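Local coordinates for metallo-beta-lactamase domain-containing protein 1 (Thermotoga maritima, PDB 1ZTC), which is a putative metal-dependent hydrolase of the metallo-beta-lactamase superfamily, binding two metal ions per active site and possibly acting as an endoribonuclease, at the interface of chains A and B and the interface of chains A and C. Coordinates in Å, arbitrary orientation; residue numbers count along the deposited sequence, not the author numbering. Chains: chain A/B/C, hypothetical protein TM0894.

Contact 1: the interface of chains A and B. Residues chain A 57, 60-61, 64, 71, 91-92; chain B 115-116, 118-119.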
loop_
_atom_site.group_PDB
_atom_site.type_symbol
_atom_site.label_atom_id
_atom_site.label_comp_id
_atom_site.label_asym_id
_atom_site.label_seq_id
_atom_site.Cartn_x
_atom_site.Cartn_y
_atom_site.Cartn_z
HETATM N N MSE A 57 -3.591 -9.538 -9.368
HETATM C CA MSE A 57 -3.284 -10.781 -10.055
HETATM C C MSE A 57 -3.420 -12.027 -9.175
HETATM O O MSE A 57 -3.914 -13.051 -9.645
HETATM C CB MSE A 57 -1.874 -10.739 -10.702
HETATM C CG MSE A 57 -0.730 -10.643 -9.688
HETATM SE SE MSE A 57 0.993 -10.487 -10.609
HETATM C CE MSE A 57 1.691 -8.809 -9.605
ATOM N N LEU A 60 -7.227 -12.582 -8.544
ATOM C CA LEU A 60 -7.852 -13.084 -9.746
ATOM C C LEU A 60 -7.499 -14.532 -10.011
ATOM O O LEU A 60 -8.369 -15.320 -10.371
ATOM C CB LEU A 60 -7.524 -12.209 -10.947
ATOM C CG LEU A 60 -8.230 -10.854 -10.879
ATOM C CD1 LEU A 60 -7.564 -9.896 -11.845
ATOM C CD2 LEU A 60 -9.725 -10.965 -11.143
ATOM N N GLU A 61 -6.233 -14.881 -9.831
ATOM C CA GLU A 61 -5.778 -16.260 -9.973
ATOM C C GLU A 61 -6.637 -17.227 -9.146
ATOM O O GLU A 61 -7.080 -18.287 -9.598
ATOM C CB GLU A 61 -4.325 -16.328 -9.485
ATOM C CG GLU A 61 -3.564 -17.617 -9.797
ATOM C CD GLU A 61 -3.047 -17.588 -11.202
ATOM O OE1 GLU A 61 -3.777 -18.042 -12.102
ATOM O OE2 GLU A 61 -1.947 -17.043 -11.411
ATOM N N PHE A 64 -10.433 -17.241 -10.455
ATOM C CA PHE A 64 -10.513 -18.001 -11.682
ATOM C C PHE A 64 -10.382 -19.500 -11.403
ATOM O O PHE A 64 -11.118 -20.318 -11.967
ATOM C CB PHE A 64 -9.447 -17.527 -12.680
ATOM C CG PHE A 64 -9.925 -16.410 -13.588
ATOM C CD1 PHE A 64 -10.213 -15.149 -13.080
ATOM C CD2 PHE A 64 -10.092 -16.624 -14.960
ATOM C CE1 PHE A 64 -10.660 -14.101 -13.926
ATOM C CE2 PHE A 64 -10.548 -15.599 -15.799
ATOM C CZ PHE A 64 -10.825 -14.326 -15.263
ATOM N N PRO A 71 -8.623 -17.303 -18.426
ATOM C CA PRO A 71 -8.812 -16.056 -19.172
ATOM C C PRO A 71 -9.328 -16.277 -20.605
ATOM O O PRO A 71 -10.060 -15.459 -21.113
ATOM C CB PRO A 71 -7.391 -15.459 -19.200
ATOM C CG PRO A 71 -6.724 -16.008 -17.971
ATOM C CD PRO A 71 -7.269 -17.404 -17.834
ATOM N N VAL A 91 -5.483 -7.090 -21.079
ATOM C CA VAL A 91 -4.451 -7.775 -21.835
ATOM C C VAL A 91 -4.484 -9.302 -21.674
ATOM O O VAL A 91 -3.938 -10.035 -22.505
ATOM C CB VAL A 91 -3.021 -7.224 -21.512
ATOM C CG1 VAL A 91 -2.954 -5.736 -21.754
ATOM C CG2 VAL A 91 -2.584 -7.549 -20.039
ATOM N N LEU A 92 -5.145 -9.792 -20.630
ATOM C CA LEU A 92 -5.260 -11.238 -20.398
ATOM C C LEU A 92 -6.303 -11.941 -21.265
ATOM O O LEU A 92 -6.229 -13.147 -21.433
ATOM C CB LEU A 92 -5.592 -11.515 -18.937
ATOM C CG LEU A 92 -4.527 -11.084 -17.925
ATOM C CD1 LEU A 92 -5.084 -11.099 -16.522
ATOM C CD2 LEU A 92 -3.298 -11.960 -18.055
ATOM N N ILE B 115 -3.027 -17.028 -14.657
ATOM C CA ILE B 115 -2.958 -15.575 -14.839
ATOM C C ILE B 115 -1.546 -14.998 -14.739
ATOM O O ILE B 115 -1.083 -14.319 -15.655
ATOM C CB ILE B 115 -3.980 -14.857 -13.892
ATOM C CG1 ILE B 115 -5.378 -15.001 -14.510
ATOM C CG2 ILE B 115 -3.647 -13.386 -13.702
ATOM C CD1 ILE B 115 -6.507 -14.750 -13.586
ATOM N N VAL B 116 -0.858 -15.277 -13.636
ATOM C CA VAL B 116 0.469 -14.754 -13.411
ATOM C C VAL B 116 1.467 -15.281 -14.464
ATOM O O VAL B 116 2.321 -14.532 -14.926
ATOM C CB VAL B 116 0.963 -15.060 -11.937
ATOM C CG1 VAL B 116 2.356 -14.515 -11.690
ATOM C CG2 VAL B 116 0.004 -14.476 -10.909
ATOM N N ARG B 118 0.842 -16.050 -17.558
ATOM C CA ARG B 118 0.576 -15.307 -18.785
ATOM C C ARG B 118 1.247 -13.959 -18.808
ATOM O O ARG B 118 1.737 -13.533 -19.844
ATOM C CB ARG B 118 -0.911 -15.105 -19.004
ATOM C CG ARG B 118 -1.564 -16.332 -19.505
ATOM C CD ARG B 118 -3.029 -16.233 -19.346
ATOM N NE ARG B 118 -3.694 -17.516 -19.593
ATOM C CZ ARG B 118 -4.271 -17.875 -20.731
ATOM N NH1 ARG B 118 -4.273 -17.074 -21.792
ATOM N NH2 ARG B 118 -4.859 -19.052 -20.798
ATOM N N ILE B 119 1.268 -13.284 -17.672
ATOM C CA ILE B 119 1.906 -11.987 -17.599
ATOM C C ILE B 119 3.432 -12.111 -17.731
ATOM O O ILE B 119 4.040 -11.356 -18.488
ATOM C CB ILE B 119 1.497 -11.222 -16.308
ATOM C CG1 ILE B 119 -0.005 -10.902 -16.318
ATOM C CG2 ILE B 119 2.275 -9.942 -16.200
ATOM C CD1 ILE B 119 -0.463 -9.854 -17.399
HETATM O O HOH W 1 -3.558 -14.212 -22.126
#
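This two-fold symmetric interface of like chains, probably the homodimer interface, anchors the start of helix 114-125 of chain B on helix 57-67 and the 3-10 helices 71-73 and 88-92 of chain A, and so helps hold the subunits together. Both chains have the metallo-beta-lactamase fold. A:Glu61 caps the N-terminus of the partner helix. Its OE1 accepts from the backbone N of B:Ile115 at 2.8 Å, and its OE2 from N of B:Val116 at 3.0 Å. Both bonds are nearly straight and use the syn sides of the carboxylate, somewhat out of its plane. The bend at chi2 (81°) turns the carboxylate toward these N-H groups. The helix end would be expected to favour the negative charge. A:Met57, a selenomethionine, lies across CG2 of B:Val116. B:Ile115 is the main apolar plug. Its CD1 lies over one face of the A:Phe64 ring, toward the rim, and also touches CB of A:Leu60. Its CG2 branch meets CD1 of A:Leu92. The other branch of A:Leu92, CD2, packs 3.6 Å from CD1 of B:Ile119. A:Pro71 lies over one face of the B:Arg118 guanidinium, with CG 3.8 Å from NE. At the guanidinium edge, NH1 binds a water that also bonds to the carbonyl O of A:Leu92.

Contact 2: the interface of chains A and B. Residues chain A 53-54, 88, 91, 119; chain B 53-54, 88, 91, 119.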
loop_
_atom_site.group_PDB
_atom_site.type_symbol
_atom_site.label_atom_id
_atom_site.label_comp_id
_atom_site.label_asym_id
_atom_site.label_seq_id
_atom_site.Cartn_x
_atom_site.Cartn_y
_atom_site.Cartn_z
ATOM N N ASN A 53 -6.494 -4.130 -12.311
ATOM C CA ASN A 53 -5.106 -3.767 -12.382
ATOM C C ASN A 53 -4.209 -4.946 -12.003
ATOM O O ASN A 53 -4.637 -5.894 -11.367
ATOM C CB ASN A 53 -4.862 -2.585 -11.443
ATOM C CG ASN A 53 -3.532 -1.899 -11.695
ATOM O OD1 ASN A 53 -3.094 -1.808 -12.840
ATOM N ND2 ASN A 53 -2.824 -1.543 -10.604
ATOM N N LEU A 54 -2.956 -4.851 -12.418
ATOM C CA LEU A 54 -1.964 -5.863 -12.239
ATOM C C LEU A 54 -1.835 -6.337 -10.793
ATOM O O LEU A 54 -1.593 -7.518 -10.523
ATOM C CB LEU A 54 -0.622 -5.294 -12.723
ATOM C CG LEU A 54 0.590 -6.221 -12.651
ATOM C CD1 LEU A 54 0.347 -7.458 -13.484
ATOM C CD2 LEU A 54 1.851 -5.482 -13.126
ATOM N N PHE A 88 -6.211 -2.444 -17.189
ATOM C CA PHE A 88 -4.917 -3.079 -17.472
ATOM C C PHE A 88 -5.036 -4.583 -17.766
ATOM O O PHE A 88 -4.440 -5.101 -18.741
ATOM C CB PHE A 88 -3.937 -2.915 -16.312
ATOM C CG PHE A 88 -2.645 -3.612 -16.563
ATOM C CD1 PHE A 88 -1.648 -2.989 -17.276
ATOM C CD2 PHE A 88 -2.459 -4.932 -16.163
ATOM C CE1 PHE A 88 -0.471 -3.655 -17.601
ATOM C CE2 PHE A 88 -1.279 -5.604 -16.480
ATOM C CZ PHE A 88 -0.287 -4.951 -17.183
ATOM N N VAL A 91 -5.483 -7.090 -21.079
ATOM C CA VAL A 91 -4.451 -7.775 -21.835
ATOM C C VAL A 91 -4.484 -9.302 -21.674
ATOM O O VAL A 91 -3.938 -10.035 -22.505
ATOM C CB VAL A 91 -3.021 -7.224 -21.512
ATOM C CG1 VAL A 91 -2.954 -5.736 -21.754
ATOM C CG2 VAL A 91 -2.584 -7.549 -20.039
ATOM N N ILE A 119 2.092 2.916 -21.874
ATOM C CA ILE A 119 1.405 1.787 -21.265
ATOM C C ILE A 119 -0.078 1.790 -21.720
ATOM O O ILE A 119 -0.624 0.768 -22.130
ATOM C CB ILE A 119 1.545 1.799 -19.674
ATOM C CG1 ILE A 119 3.012 1.676 -19.245
ATOM C CG2 ILE A 119 0.736 0.672 -19.085
ATOM C CD1 ILE A 119 3.678 0.379 -19.683
ATOM N N ASN B 53 8.576 -2.179 -11.606
ATOM C CA ASN B 53 7.172 -2.582 -11.713
ATOM C C ASN B 53 6.307 -1.414 -12.097
ATOM O O ASN B 53 6.684 -0.257 -11.941
ATOM C CB ASN B 53 6.660 -3.266 -10.450
ATOM C CG ASN B 53 5.643 -4.365 -10.752
ATOM O OD1 ASN B 53 5.173 -4.522 -11.899
ATOM N ND2 ASN B 53 5.280 -5.119 -9.717
ATOM N N LEU B 54 5.133 -1.755 -12.593
ATOM C CA LEU B 54 4.173 -0.816 -13.109
ATOM C C LEU B 54 3.838 0.298 -12.129
ATOM O O LEU B 54 3.565 1.431 -12.536
ATOM C CB LEU B 54 2.929 -1.594 -13.489
ATOM C CG LEU B 54 1.738 -0.811 -14.052
ATOM C CD1 LEU B 54 2.060 -0.215 -15.380
ATOM C CD2 LEU B 54 0.567 -1.775 -14.148
ATOM N N PHE B 88 8.978 -6.015 -15.002
ATOM C CA PHE B 88 7.754 -5.658 -15.739
ATOM C C PHE B 88 8.015 -4.505 -16.732
ATOM O O PHE B 88 7.626 -4.578 -17.898
ATOM C CB PHE B 88 6.597 -5.278 -14.810
ATOM C CG PHE B 88 5.382 -4.846 -15.557
ATOM C CD1 PHE B 88 5.265 -3.554 -15.997
ATOM C CD2 PHE B 88 4.432 -5.775 -15.956
ATOM C CE1 PHE B 88 4.199 -3.165 -16.785
ATOM C CE2 PHE B 88 3.348 -5.394 -16.744
ATOM C CZ PHE B 88 3.228 -4.084 -17.145
ATOM N N VAL B 91 9.031 -3.906 -20.705
ATOM C CA VAL B 91 8.147 -3.732 -21.881
ATOM C C VAL B 91 8.212 -2.343 -22.514
ATOM O O VAL B 91 7.837 -2.177 -23.671
ATOM C CB VAL B 91 6.659 -4.105 -21.549
ATOM C CG1 VAL B 91 6.598 -5.524 -21.015
ATOM C CG2 VAL B 91 6.012 -3.131 -20.555
ATOM N N ILE B 119 1.268 -13.284 -17.672
ATOM C CA ILE B 119 1.906 -11.987 -17.599
ATOM C C ILE B 119 3.432 -12.111 -17.731
ATOM O O ILE B 119 4.040 -11.356 -18.488
ATOM C CB ILE B 119 1.497 -11.222 -16.308
ATOM C CG1 ILE B 119 -0.005 -10.902 -16.318
ATOM C CG2 ILE B 119 2.275 -9.942 -16.200
ATOM C CD1 ILE B 119 -0.463 -9.854 -17.399
#
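A:Phe88 and B:Phe88 meet tip to tip at the centre of this apolar patch, their CZ atoms 3.6 Å apart. In each, CG is anti to the backbone N (chi1 177° in both chains), which sends the ring out toward the partner. The two rings touch at their far ends and do not stack face to face. A leucine from each chain flanks the pair. CD2 of A:Leu54 reaches CD2 of B:Phe88 at 3.8 Å. In the reciprocal contact, CD2 of B:Leu54 lies 4.0 Å above one face of the A:Phe88 ring, offset toward the rim. The leucines also touch each other, with CB of A:Leu54 4.0 Å from CD2 of B:Leu54. Their CD1 branches point elsewhere: CD1 of B:Leu54 packs against CG2 of A:Ile119, also at 4.0 Å, and the twin pair does likewise.

Farther out, the side-chain oxygen OD1 of B:Asn53 sits 3.7 Å from CD2 of A:Leu54. The same OD1 accepts a bond from the backbone N of B:Leu54 at 2.9 Å. That bond is strongly bent at the oxygen, with a C=O...N angle of 96°, and the donor is tilted from the carbonyl plane. No hydrogen bond crosses the patch. It gives what is probably the homodimer interface a hydrophobic centre built from the same residues of both chains, and joins the 3-10 helices 54-56 and 88-92 across the two-fold axis.

Contact 3: the interface of chains A and C. Residues chain A 22-25, 33-34; chain C 22-25, 34.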
loop_
_atom_site.group_PDB
_atom_site.type_symbol
_atom_site.label_atom_id
_atom_site.label_comp_id
_atom_site.label_asym_id
_atom_site.label_seq_id
_atom_site.Cartn_x
_atom_site.Cartn_y
_atom_site.Cartn_z
ATOM N N GLY A 22 -9.703 -0.837 -4.464
ATOM C CA GLY A 22 -9.139 0.026 -3.453
ATOM C C GLY A 22 -8.177 1.010 -4.049
ATOM O O GLY A 22 -8.142 1.220 -5.264
ATOM N N ASN A 23 -7.367 1.588 -3.183
ATOM C CA ASN A 23 -6.425 2.634 -3.566
ATOM C C ASN A 23 -5.096 2.401 -2.916
ATOM O O ASN A 23 -5.031 2.157 -1.731
ATOM C CB ASN A 23 -6.881 4.000 -3.076
ATOM C CG ASN A 23 -8.326 4.228 -3.307
ATOM O OD1 ASN A 23 -8.749 4.452 -4.444
ATOM N ND2 ASN A 23 -9.115 4.139 -2.232
ATOM N N VAL A 24 -4.045 2.571 -3.682
ATOM C CA VAL A 24 -2.719 2.594 -3.142
ATOM C C VAL A 24 -1.963 3.652 -3.907
ATOM O O VAL A 24 -1.680 3.486 -5.092
ATOM C CB VAL A 24 -2.020 1.245 -3.278
ATOM C CG1 VAL A 24 -0.790 1.205 -2.368
ATOM C CG2 VAL A 24 -2.990 0.113 -2.894
ATOM N N PHE A 25 -1.656 4.754 -3.227
ATOM C CA PHE A 25 -1.130 5.924 -3.887
ATOM C C PHE A 25 -0.315 6.732 -2.951
ATOM O O PHE A 25 -0.797 7.144 -1.887
ATOM C CB PHE A 25 -2.282 6.772 -4.412
ATOM C CG PHE A 25 -1.837 8.061 -5.029
ATOM C CD1 PHE A 25 -1.046 8.058 -6.179
ATOM C CD2 PHE A 25 -2.222 9.273 -4.489
ATOM C CE1 PHE A 25 -0.662 9.242 -6.773
ATOM C CE2 PHE A 25 -1.804 10.471 -5.053
ATOM C CZ PHE A 25 -1.034 10.458 -6.201
ATOM N N HIS A 33 -3.481 1.863 -7.603
ATOM C CA HIS A 33 -4.923 1.822 -7.600
ATOM C C HIS A 33 -5.402 0.581 -8.341
ATOM O O HIS A 33 -4.776 0.161 -9.294
ATOM C CB HIS A 33 -5.504 3.033 -8.300
ATOM C CG HIS A 33 -5.257 4.324 -7.599
ATOM N ND1 HIS A 33 -5.475 4.494 -6.248
ATOM C CD2 HIS A 33 -4.798 5.514 -8.066
ATOM C CE1 HIS A 33 -5.199 5.745 -5.921
ATOM N NE2 HIS A 33 -4.780 6.384 -7.004
ATOM N N PHE A 34 -6.510 0.002 -7.882
ATOM C CA PHE A 34 -7.026 -1.191 -8.470
ATOM C C PHE A 34 -8.557 -1.180 -8.344
ATOM O O PHE A 34 -9.124 -0.950 -7.259
ATOM C CB PHE A 34 -6.380 -2.442 -7.882
ATOM C CG PHE A 34 -6.670 -2.673 -6.440
ATOM C CD1 PHE A 34 -6.030 -1.934 -5.466
ATOM C CD2 PHE A 34 -7.610 -3.631 -6.042
ATOM C CE1 PHE A 34 -6.290 -2.151 -4.097
ATOM C CE2 PHE A 34 -7.857 -3.841 -4.699
ATOM C CZ PHE A 34 -7.207 -3.090 -3.730
ATOM N N GLY C 22 -1.522 10.626 0.897
ATOM C CA GLY C 22 -1.943 9.629 -0.074
ATOM C C GLY C 22 -2.989 8.696 0.507
ATOM O O GLY C 22 -3.578 8.958 1.566
ATOM N N ASN C 23 -3.171 7.578 -0.169
ATOM C CA ASN C 23 -4.187 6.600 0.199
ATOM C C ASN C 23 -3.596 5.238 0.171
ATOM O O ASN C 23 -2.951 4.873 -0.798
ATOM C CB ASN C 23 -5.328 6.542 -0.819
ATOM C CG ASN C 23 -5.803 7.872 -1.235
ATOM O OD1 ASN C 23 -6.463 8.565 -0.470
ATOM N ND2 ASN C 23 -5.489 8.249 -2.469
ATOM N N VAL C 24 -3.900 4.452 1.181
ATOM C CA VAL C 24 -3.598 3.026 1.132
ATOM C C VAL C 24 -4.801 2.333 1.697
ATOM O O VAL C 24 -5.053 2.418 2.888
ATOM C CB VAL C 24 -2.376 2.679 2.001
ATOM C CG1 VAL C 24 -1.919 1.247 1.727
ATOM C CG2 VAL C 24 -1.236 3.680 1.742
ATOM N N PHE C 25 -5.553 1.645 0.849
ATOM C CA PHE C 25 -6.829 1.120 1.272
ATOM C C PHE C 25 -7.181 -0.141 0.514
ATOM O O PHE C 25 -7.292 -0.137 -0.712
ATOM C CB PHE C 25 -7.932 2.212 1.146
ATOM C CG PHE C 25 -9.321 1.694 1.412
ATOM C CD1 PHE C 25 -9.675 1.245 2.694
ATOM C CD2 PHE C 25 -10.272 1.625 0.393
ATOM C CE1 PHE C 25 -10.944 0.726 2.943
ATOM C CE2 PHE C 25 -11.559 1.131 0.627
ATOM C CZ PHE C 25 -11.908 0.685 1.904
ATOM N N PHE C 34 -3.195 8.438 4.833
ATOM C CA PHE C 34 -2.301 9.330 5.537
ATOM C C PHE C 34 -2.403 10.724 4.918
ATOM O O PHE C 34 -2.333 10.880 3.701
ATOM C CB PHE C 34 -0.862 8.761 5.536
ATOM C CG PHE C 34 -0.219 8.677 4.180
ATOM C CD1 PHE C 34 -0.532 7.629 3.305
ATOM C CD2 PHE C 34 0.730 9.632 3.781
ATOM C CE1 PHE C 34 0.070 7.562 2.047
ATOM C CE2 PHE C 34 1.339 9.570 2.544
ATOM C CZ PHE C 34 1.003 8.538 1.668
#
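Strand 23-26 of chain A pairs edge to edge with strand 23-26 of chain C, forming a short antiparallel sheet across a two-fold axis. The protein is a homodimer, and the deposited assembly has four chains, so this contact may help join dimers or may arise from crystal packing. Four backbone hydrogen bonds tie the strands. A:Asn23 N donates to C:Phe25 O at 3.0 Å, and C:Phe25 N donates to A:Asn23 O at 2.7 Å. The reciprocal pair has A:Phe25 N to C:Asn23 O at 2.8 Å and C:Asn23 N to A:Phe25 O at 3.0 Å. A:Val24 and C:Val24 face each other at the middle of the pairing. Within chain A, the ring of A:Phe34 lies against the backbone N of A:Gly22, just ahead of the strand, which probably helps to position it. This N is 3.4 Å from the ring plane and over its centre. On one side of the sheet, CB of A:Asn23 comes 3.7 Å from CB of C:Asn23. Each asparagine amide lies obliquely alongside the ring of the partner phenylalanine. For A:Asn23 and C:Phe25 the amide and ring planes are 26° apart, and ND2 of A:Asn23 lies 3.8 Å from CD2 of C:Phe25.

Contact 4: the interface of chains A and B. Residues chain A 24, 32, 34, 55-56; chain B 24, 29-32.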
loop_
_atom_site.group_PDB
_atom_site.type_symbol
_atom_site.label_atom_id
_atom_site.label_comp_id
_atom_site.label_asym_id
_atom_site.label_seq_id
_atom_site.Cartn_x
_atom_site.Cartn_y
_atom_site.Cartn_z
ATOM N N VAL A 24 -4.045 2.571 -3.682
ATOM C CA VAL A 24 -2.719 2.594 -3.142
ATOM C C VAL A 24 -1.963 3.652 -3.907
ATOM O O VAL A 24 -1.680 3.486 -5.092
ATOM C CB VAL A 24 -2.020 1.245 -3.278
ATOM C CG1 VAL A 24 -0.790 1.205 -2.368
ATOM C CG2 VAL A 24 -2.990 0.113 -2.894
ATOM N N ALA A 32 -0.754 2.229 -7.293
ATOM C CA ALA A 32 -1.255 0.885 -7.412
ATOM C C ALA A 32 -2.763 0.830 -7.164
ATOM O O ALA A 32 -3.269 -0.160 -6.634
ATOM C CB ALA A 32 -0.479 -0.034 -6.436
ATOM N N PHE A 34 -6.510 0.002 -7.882
ATOM C CA PHE A 34 -7.026 -1.191 -8.470
ATOM C C PHE A 34 -8.557 -1.180 -8.344
ATOM O O PHE A 34 -9.124 -0.950 -7.259
ATOM C CB PHE A 34 -6.380 -2.442 -7.882
ATOM C CG PHE A 34 -6.670 -2.673 -6.440
ATOM C CD1 PHE A 34 -6.030 -1.934 -5.466
ATOM C CD2 PHE A 34 -7.610 -3.631 -6.042
ATOM C CE1 PHE A 34 -6.290 -2.151 -4.097
ATOM C CE2 PHE A 34 -7.857 -3.841 -4.699
ATOM C CZ PHE A 34 -7.207 -3.090 -3.730
ATOM N N SER A 55 -1.989 -5.409 -9.860
ATOM C CA SER A 55 -1.849 -5.700 -8.460
ATOM C C SER A 55 -2.888 -6.700 -7.879
ATOM O O SER A 55 -2.654 -7.270 -6.809
ATOM C CB SER A 55 -1.831 -4.381 -7.674
ATOM O OG SER A 55 -3.041 -3.667 -7.815
ATOM N N SER A 56 -4.003 -6.908 -8.598
ATOM C CA SER A 56 -5.020 -7.904 -8.240
ATOM C C SER A 56 -4.761 -9.319 -8.782
ATOM O O SER A 56 -5.602 -10.203 -8.634
ATOM C CB SER A 56 -6.387 -7.440 -8.734
ATOM O OG SER A 56 -6.770 -6.291 -8.025
ATOM N N VAL B 24 4.615 -3.739 -1.336
ATOM C CA VAL B 24 3.214 -3.540 -1.040
ATOM C C VAL B 24 2.570 -4.884 -1.248
ATOM O O VAL B 24 2.465 -5.369 -2.369
ATOM C CB VAL B 24 2.578 -2.501 -1.991
ATOM C CG1 VAL B 24 1.253 -2.022 -1.455
ATOM C CG2 VAL B 24 3.513 -1.332 -2.171
ATOM N N ARG B 29 -4.886 -10.298 -1.945
ATOM C CA ARG B 29 -5.594 -9.053 -2.290
ATOM C C ARG B 29 -4.773 -8.053 -3.037
ATOM O O ARG B 29 -5.320 -7.321 -3.872
ATOM C CB ARG B 29 -6.207 -8.348 -1.066
ATOM C CG ARG B 29 -7.236 -9.077 -0.364
ATOM C CD ARG B 29 -8.576 -9.019 -1.028
ATOM N NE ARG B 29 -9.382 -7.853 -0.648
ATOM C CZ ARG B 29 -9.877 -6.951 -1.509
ATOM N NH1 ARG B 29 -9.683 -7.061 -2.790
ATOM N NH2 ARG B 29 -10.603 -5.940 -1.073
ATOM N N LEU B 30 -3.473 -7.977 -2.764
ATOM C CA LEU B 30 -2.667 -6.912 -3.316
ATOM C C LEU B 30 -1.226 -7.295 -3.412
ATOM O O LEU B 30 -0.601 -7.695 -2.452
ATOM C CB LEU B 30 -2.793 -5.642 -2.491
ATOM C CG LEU B 30 -2.045 -4.369 -2.945
ATOM C CD1 LEU B 30 -2.657 -3.804 -4.158
ATOM C CD2 LEU B 30 -2.125 -3.339 -1.800
ATOM N N ASN B 31 -0.717 -7.215 -4.625
ATOM C CA ASN B 31 0.658 -7.457 -4.881
ATOM C C ASN B 31 1.216 -6.309 -5.704
ATOM O O ASN B 31 1.037 -6.248 -6.917
ATOM C CB ASN B 31 0.848 -8.755 -5.646
ATOM C CG ASN B 31 2.296 -9.178 -5.688
ATOM O OD1 ASN B 31 3.197 -8.347 -5.878
ATOM N ND2 ASN B 31 2.537 -10.467 -5.457
ATOM N N ALA B 32 1.901 -5.398 -5.048
ATOM C CA ALA B 32 2.498 -4.310 -5.772
ATOM C C ALA B 32 3.944 -4.073 -5.349
ATOM O O ALA B 32 4.410 -2.931 -5.308
ATOM C CB ALA B 32 1.642 -3.040 -5.628
HETATM O O HOH W 2 -7.163 -7.526 -5.704
#
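The carbonyl O of A:Ser55 accepts a hydrogen bond from the backbone N of B:Asn31 at 2.9 Å. The donor lies in the carbonyl plane, on a lone pair. This bond ties 3-10 helix 54-56 of chain A to the short strand 30-31 of chain B. Beside it, a water bridges the side-chain hydroxyl OG of A:Ser56 and the carbonyl O of B:Arg29, at 2.7 Å from A:Ser56 OG. B:Leu30 is the main apolar side chain here. Its CG is anti to the backbone N (chi1 -178°), which carries both methyls toward chain A. CD1 touches CB of A:Ser55 at 3.7 Å and CE1 of A:Phe34 at 4.0 Å, the leucine crossing the phenylalanine at about a right angle. CD2 meets CG2 of A:Val24 tip to tip at 3.7 Å. The A:Val24 and B:Val24 side chains pass in opposite directions, their CG1 methyls 3.9 Å apart. Next to this, the CB methyls of A:Ala32 and B:Ala32 meet at 3.8 Å. The valine and alanine pairs match each residue with its own copy and so lie close to the two-fold axis. In what is probably the homodimer, the site holds strand 30-31 of chain B against 3-10 helix 54-56 and strand 23-26 of chain A.

Contacts 1, 2 and 4 are parts of one interface between chains A and B, probably that of the homodimer. The C-alpha centres of contacts 1 and 2 are about 11 Å apart, and the two share A:Val91 and B:Ile119. Measured the same way, contact 4 lies about 12 Å from contact 2 and about 14 Å from contact 1. The 3-10 helix 54-56 serves both contact 2 and contact 4. Contact 3 joins chain C instead. Its C-alpha centre is about 9 Å from that of contact 4, and the two share A:Val24 and A:Phe34. Strand 23-26 therefore takes part in both interfaces, which could couple dimer formation to the four-chain arrangement.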